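Local coordinates for protein NAD-dependent deacetylase 2 (Archaeoglobus fulgidus, PDB 1YC2) that uses NAD to remove acetyl groups from lysines of proteins, including the archaeal chromatin protein Alba, releasing nicotinamide and 2''-O-acetyl-ADP-ribose, at residues 97-102 and 112-117. Numbering follows the deposited sequence.
With NCA (nicotinamide), chain K; NAD (nicotinamide-adenine-dinucleotide), chain J.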
ATOM      1  N   VAL A  97       2.079  -7.798   6.252  1.00 28.23           N
ATOM      2  CA  VAL A  97       1.994  -7.071   5.005  1.00 25.67           C
ATOM      3  C   VAL A  97       2.371  -5.634   5.318  1.00 24.85           C
ATOM      4  O   VAL A  97       1.835  -5.032   6.239  1.00 23.75           O
ATOM      5  CB  VAL A  97       0.571  -7.042   4.427  1.00 26.86           C
ATOM      6  CG1 VAL A  97       0.545  -6.141   3.199  1.00 24.83           C
ATOM      7  CG2 VAL A  97       0.118  -8.441   4.069  1.00 27.70           C
ATOM      8  N   ILE A  98       3.323  -5.100   4.571  1.00 25.33           N
ATOM      9  CA  ILE A  98       3.730  -3.715   4.737  1.00 25.17           C
ATOM     10  C   ILE A  98       3.302  -3.053   3.436  1.00 24.85           C
ATOM     11  O   ILE A  98       3.671  -3.507   2.352  1.00 24.75           O
ATOM     12  CB  ILE A  98       5.259  -3.582   4.890  1.00 25.07           C
ATOM     13  CG1 ILE A  98       5.747  -4.466   6.036  1.00 25.09           C
ATOM     14  CG2 ILE A  98       5.622  -2.136   5.152  1.00 21.56           C
ATOM     15  CD1 ILE A  98       7.257  -4.477   6.185  1.00 27.29           C
ATOM     16  N   THR A  99       2.510  -1.996   3.529  1.00 23.58           N
ATOM     17  CA  THR A  99       2.064  -1.336   2.313  1.00 24.88           C
ATOM     18  C   THR A  99       2.216   0.167   2.398  1.00 24.71           C
ATOM     19  O   THR A  99       2.287   0.728   3.490  1.00 23.33           O
ATOM     20  CB  THR A  99       0.573  -1.652   2.006  1.00 25.72           C
ATOM     21  OG1 THR A  99       0.239  -1.162   0.703  1.00 24.62           O
ATOM     22  CG2 THR A  99      -0.345  -0.974   3.030  1.00 26.07           C
ATOM     23  N   GLN A 100       2.274   0.801   1.230  1.00 25.39           N
ATOM     24  CA  GLN A 100       2.367   2.250   1.123  1.00 28.53           C
ATOM     25  C   GLN A 100       1.023   2.784   0.656  1.00 28.12           C
ATOM     26  O   GLN A 100       0.813   3.995   0.611  1.00 31.62           O
ATOM     27  CB  GLN A 100       3.449   2.664   0.121  1.00 30.01           C
ATOM     28  CG  GLN A 100       4.823   2.764   0.746  1.00 37.20           C
ATOM     29  CD  GLN A 100       5.855   3.399  -0.167  1.00 39.22           C
ATOM     30  OE1 GLN A 100       7.003   3.615   0.237  1.00 42.65           O
ATOM     31  NE2 GLN A 100       5.459   3.699  -1.399  1.00 38.33           N
ATOM     32  N   ASN A 101       0.118   1.878   0.302  1.00 25.50           N
ATOM     33  CA  ASN A 101      -1.205   2.268  -0.167  1.00 26.07           C
ATOM     34  C   ASN A 101      -2.095   2.708   0.993  1.00 26.56           C
ATOM     35  O   ASN A 101      -1.905   2.287   2.126  1.00 28.48           O
ATOM     36  CB  ASN A 101      -1.871   1.101  -0.901  1.00 26.08           C
ATOM     37  CG  ASN A 101      -1.041   0.598  -2.058  1.00 28.14           C
ATOM     38  OD1 ASN A 101      -0.234   1.338  -2.619  1.00 28.60           O
ATOM     39  ND2 ASN A 101      -1.246  -0.660  -2.437  1.00 28.27           N
ATOM     40  N   ILE A 102      -3.074   3.550   0.700  1.00 27.55           N
ATOM     41  CA  ILE A 102      -3.995   4.041   1.717  1.00 29.48           C
ATOM     42  C   ILE A 102      -5.399   3.517   1.431  1.00 31.03           C
ATOM     43  O   ILE A 102      -6.362   3.958   2.050  1.00 33.48           O
ATOM     44  CB  ILE A 102      -4.077   5.574   1.685  1.00 29.77           C
ATOM     45  CG1 ILE A 102      -4.617   6.015   0.319  1.00 30.16           C
ATOM     46  CG2 ILE A 102      -2.715   6.177   1.968  1.00 28.27           C
ATOM     47  CD1 ILE A 102      -4.761   7.497   0.140  1.00 33.20           C
ATOM     48  N   ARG A 112      -4.704  -9.953   8.227  1.00 36.63           N
ATOM     49  CA  ARG A 112      -4.860  -9.576   9.618  1.00 38.94           C
ATOM     50  C   ARG A 112      -3.777  -8.640  10.147  1.00 37.88           C
ATOM     51  O   ARG A 112      -3.967  -7.986  11.174  1.00 39.02           O
ATOM     52  CB  ARG A 112      -4.927 -10.838  10.489  1.00 43.04           C
ATOM     53  CG  ARG A 112      -5.979 -11.870  10.042  1.00 48.94           C
ATOM     54  CD  ARG A 112      -6.606 -12.562  11.253  1.00 55.13           C
ATOM     55  NE  ARG A 112      -5.593 -12.992  12.218  1.00 59.91           N
ATOM     56  CZ  ARG A 112      -5.836 -13.273  13.496  1.00 63.25           C
ATOM     57  NH1 ARG A 112      -7.068 -13.173  13.988  1.00 63.89           N
ATOM     58  NH2 ARG A 112      -4.838 -13.646  14.290  1.00 64.82           N
ATOM     59  N   ARG A 113      -2.641  -8.572   9.461  1.00 35.62           N
ATOM     60  CA  ARG A 113      -1.563  -7.702   9.912  1.00 34.08           C
ATOM     61  C   ARG A 113      -1.084  -6.830   8.770  1.00 33.71           C
ATOM     62  O   ARG A 113      -0.363  -7.280   7.879  1.00 33.35           O
ATOM     63  CB  ARG A 113      -0.406  -8.528  10.471  1.00 32.81           C
ATOM     64  CG  ARG A 113       0.775  -7.697  10.956  1.00 34.09           C
ATOM     65  CD  ARG A 113       1.682  -8.530  11.829  1.00 34.39           C
ATOM     66  NE  ARG A 113       2.877  -7.813  12.259  1.00 37.11           N
ATOM     67  CZ  ARG A 113       2.876  -6.761  13.068  1.00 36.73           C
ATOM     68  NH1 ARG A 113       4.024  -6.183  13.402  1.00 37.38           N
ATOM     69  NH2 ARG A 113       1.733  -6.285  13.537  1.00 36.99           N
ATOM     70  N   VAL A 114      -1.492  -5.570   8.806  1.00 32.38           N
ATOM     71  CA  VAL A 114      -1.131  -4.634   7.763  1.00 30.93           C
ATOM     72  C   VAL A 114      -0.516  -3.384   8.354  1.00 30.03           C
ATOM     73  O   VAL A 114      -1.161  -2.652   9.097  1.00 29.80           O
ATOM     74  CB  VAL A 114      -2.371  -4.252   6.934  1.00 32.47           C
ATOM     75  CG1 VAL A 114      -1.988  -3.318   5.803  1.00 29.99           C
ATOM     76  CG2 VAL A 114      -3.025  -5.517   6.388  1.00 32.31           C
ATOM     77  N   LEU A 115       0.746  -3.156   8.015  1.00 29.55           N
ATOM     78  CA  LEU A 115       1.490  -2.002   8.483  1.00 28.88           C
ATOM     79  C   LEU A 115       1.357  -0.934   7.399  1.00 28.80           C
ATOM     80  O   LEU A 115       1.898  -1.081   6.314  1.00 30.92           O
ATOM     81  CB  LEU A 115       2.950  -2.411   8.718  1.00 27.86           C
ATOM     82  CG  LEU A 115       3.120  -3.552   9.756  1.00 31.07           C
ATOM     83  CD1 LEU A 115       4.598  -3.884   9.980  1.00 26.14           C
ATOM     84  CD2 LEU A 115       2.485  -3.129  11.086  1.00 26.57           C
ATOM     85  N   GLU A 116       0.617   0.131   7.689  1.00 29.15           N
ATOM     86  CA  GLU A 116       0.393   1.182   6.701  1.00 29.87           C
ATOM     87  C   GLU A 116       1.333   2.373   6.843  1.00 29.15           C
ATOM     88  O   GLU A 116       1.074   3.291   7.615  1.00 30.77           O
ATOM     89  CB  GLU A 116      -1.069   1.634   6.769  1.00 30.76           C
ATOM     90  CG  GLU A 116      -2.067   0.510   6.448  1.00 34.76           C
ATOM     91  CD  GLU A 116      -3.526   0.922   6.663  1.00 38.94           C
ATOM     92  OE1 GLU A 116      -4.354   0.731   5.740  1.00 36.44           O
ATOM     93  OE2 GLU A 116      -3.843   1.433   7.762  1.00 39.52           O
ATOM     94  N   LEU A 117       2.410   2.362   6.063  1.00 28.11           N
ATOM     95  CA  LEU A 117       3.423   3.417   6.110  1.00 27.67           C
ATOM     96  C   LEU A 117       2.948   4.845   5.812  1.00 27.87           C
ATOM     97  O   LEU A 117       3.546   5.809   6.287  1.00 25.36           O
ATOM     98  CB  LEU A 117       4.573   3.057   5.172  1.00 26.93           C
ATOM     99  CG  LEU A 117       5.160   1.670   5.441  1.00 29.03           C
ATOM    100  CD1 LEU A 117       6.201   1.342   4.396  1.00 29.01           C
ATOM    101  CD2 LEU A 117       5.761   1.628   6.833  1.00 29.85           C
TER
HETATM  102  N1  NCA K 506      -1.787   6.028  -5.946  1.00 75.20           N
HETATM  103  C2  NCA K 506      -2.273   4.794  -5.305  1.00 74.85           C
HETATM  104  C3  NCA K 506      -2.726   4.787  -3.931  1.00 74.68           C
HETATM  105  C4  NCA K 506      -2.647   6.111  -3.262  1.00 76.10           C
HETATM  106  C5  NCA K 506      -2.176   7.319  -3.877  1.00 76.20           C
HETATM  107  C6  NCA K 506      -1.747   7.265  -5.231  1.00 76.95           C
HETATM  108  C7  NCA K 506      -3.259   3.515  -3.188  1.00 74.07           C
HETATM  109  O7  NCA K 506      -3.622   3.621  -2.010  1.00 71.55           O
HETATM  110  N7  NCA K 506      -3.320   2.365  -3.807  1.00 73.21           N
HETATM  111  PA  NAD J 503       4.925   3.749  -7.818  1.00 47.24           P
HETATM  112  O1A NAD J 503       6.208   4.485  -7.748  1.00 45.87           O
HETATM  113  O2A NAD J 503       3.823   4.299  -8.663  1.00 47.78           O
HETATM  114  O5B NAD J 503       5.298   2.257  -8.243  1.00 47.29           O
HETATM  115  C5B NAD J 503       4.296   1.246  -8.603  1.00 45.51           C
HETATM  116  C4B NAD J 503       5.008   0.142  -9.379  1.00 46.11           C
HETATM  117  O4B NAD J 503       3.966  -0.848  -9.723  1.00 45.08           O
HETATM  118  C3B NAD J 503       5.638   0.552 -10.760  1.00 44.11           C
HETATM  119  O3B NAD J 503       7.071   0.273 -10.737  1.00 47.13           O
HETATM  120  C2B NAD J 503       4.897  -0.235 -11.832  1.00 42.85           C
HETATM  121  O2B NAD J 503       5.612  -0.637 -12.951  1.00 40.01           O
HETATM  122  C1B NAD J 503       4.272  -1.379 -11.003  1.00 43.81           C
HETATM  123  N9A NAD J 503       2.993  -1.845 -11.539  1.00 42.10           N
HETATM  124  C8A NAD J 503       1.994  -1.243 -12.295  1.00 40.49           C
HETATM  125  N7A NAD J 503       0.976  -2.044 -12.557  1.00 42.01           N
HETATM  126  C5A NAD J 503       1.235  -3.231 -11.985  1.00 42.18           C
HETATM  127  C6A NAD J 503       0.494  -4.517 -11.912  1.00 42.60           C
HETATM  128  N6A NAD J 503      -0.686  -4.699 -12.473  1.00 44.28           N
HETATM  129  N1A NAD J 503       1.138  -5.521 -11.203  1.00 40.86           N
HETATM  130  C2A NAD J 503       2.339  -5.407 -10.604  1.00 41.36           C
HETATM  131  N3A NAD J 503       3.080  -4.213 -10.641  1.00 41.37           N
HETATM  132  C4A NAD J 503       2.491  -3.147 -11.342  1.00 42.05           C
HETATM  133  O3  NAD J 503       4.338   3.575  -6.365  1.00 44.59           O
HETATM  134  PN  NAD J 503       5.002   3.054  -4.985  1.00 42.68           P
HETATM  135  O1N NAD J 503       6.077   2.100  -5.297  1.00 43.61           O
HETATM  136  O2N NAD J 503       3.857   2.625  -4.129  1.00 44.40           O
HETATM  137  O5D NAD J 503       5.691   4.427  -4.476  1.00 46.86           O
HETATM  138  C5D NAD J 503       4.838   5.543  -4.095  1.00 49.73           C
HETATM  139  C4D NAD J 503       5.616   6.645  -3.479  1.00 52.23           C
HETATM  140  O4D NAD J 503       6.888   6.859  -4.228  1.00 52.80           O
HETATM  141  C3D NAD J 503       4.886   8.022  -3.513  1.00 53.59           C
HETATM  142  O3D NAD J 503       5.071   8.727  -2.268  1.00 57.34           O
HETATM  143  C2D NAD J 503       5.542   8.764  -4.701  1.00 53.91           C
HETATM  144  O2D NAD J 503       5.418  10.159  -4.614  1.00 53.14           O
HETATM  145  C1D NAD J 503       7.027   8.237  -4.658  1.00 53.80           C
HETATM  146  N1N NAD J 503       7.741   8.250  -5.988  1.00 55.91           N
HETATM  147  C2N NAD J 503       8.525   9.435  -6.296  1.00 56.30           C
HETATM  148  C3N NAD J 503       9.214   9.553  -7.438  1.00 57.72           C
HETATM  149  C7N NAD J 503      10.025  10.804  -7.760  1.00 59.78           C
HETATM  150  O7N NAD J 503      10.909  10.730  -8.652  1.00 61.37           O
HETATM  151  N7N NAD J 503       9.769  11.951  -7.097  1.00 59.66           N
HETATM  152  C4N NAD J 503       9.191   8.426  -8.454  1.00 55.97           C
HETATM  153  C5N NAD J 503       8.383   7.200  -8.149  1.00 56.12           C
HETATM  154  C6N NAD J 503       7.674   7.142  -6.916  1.00 55.56           C
HETATM  155  O   HOH W   1      -4.019   0.594   3.177  1.00 22.88           O
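I98 and L117 meet through their branches, CG2 of the isoleucine lying 3.6 Å from CD1 of the leucine, at the edge of the parallel Rossmann-like sheet of this sirtuin. Strands 94-99 and 114-116, joined by the short helix 105-108 in a beta-alpha-beta unit, illustrate how a parallel sheet binds ligands past the C-terminal end of a strand. The face of I98 and L115, continued by L117, is apolar. A chi1 of -55° sets CG1 of I98 beside the backbone N, facing CD1 of L115 at 4.1 Å, and leaves CG2 anti to that N, against L117. Helix 171-183 covers this face, with A177 touching both I98 and L117. Beyond, CD2 of L115 rests over the rim of one face of the R113 guanidinium, whose NH1 is salt-bridged to E176 of the same helix.

The other face mixes V97 and V114 with T99 and E116 and is covered in part by H106. Here the methyl CG2 of T99 packs against CG1 of V114. The same methyl lies 4.1 Å from CG of E116. With OG1 anti to its own N, T99 turns its hydroxyl to accept from N101 N in an ST turn, and this oxygen is hydrogen-bonded to T22 OG1.

Between the faces runs a ladder of four backbone bonds. The inner two, L115 N to V97 O and T99 N to L115 O, are nearly straight (173° and 172°); the outer two, V97 N to R113 O and L117 N to T99 O, are more bent. Past the strand end, Q100 extends NE2 toward the NAD phosphate, making weak bonds to O2N and O5D. A water donates to both N101 O and E116 OE1, the latter also hydrogen-bonded to Q107 NE2. I102 N donates to nicotinamide O7 at 2.8 Å, while CB of N101 sits 3.3 Å from that oxygen.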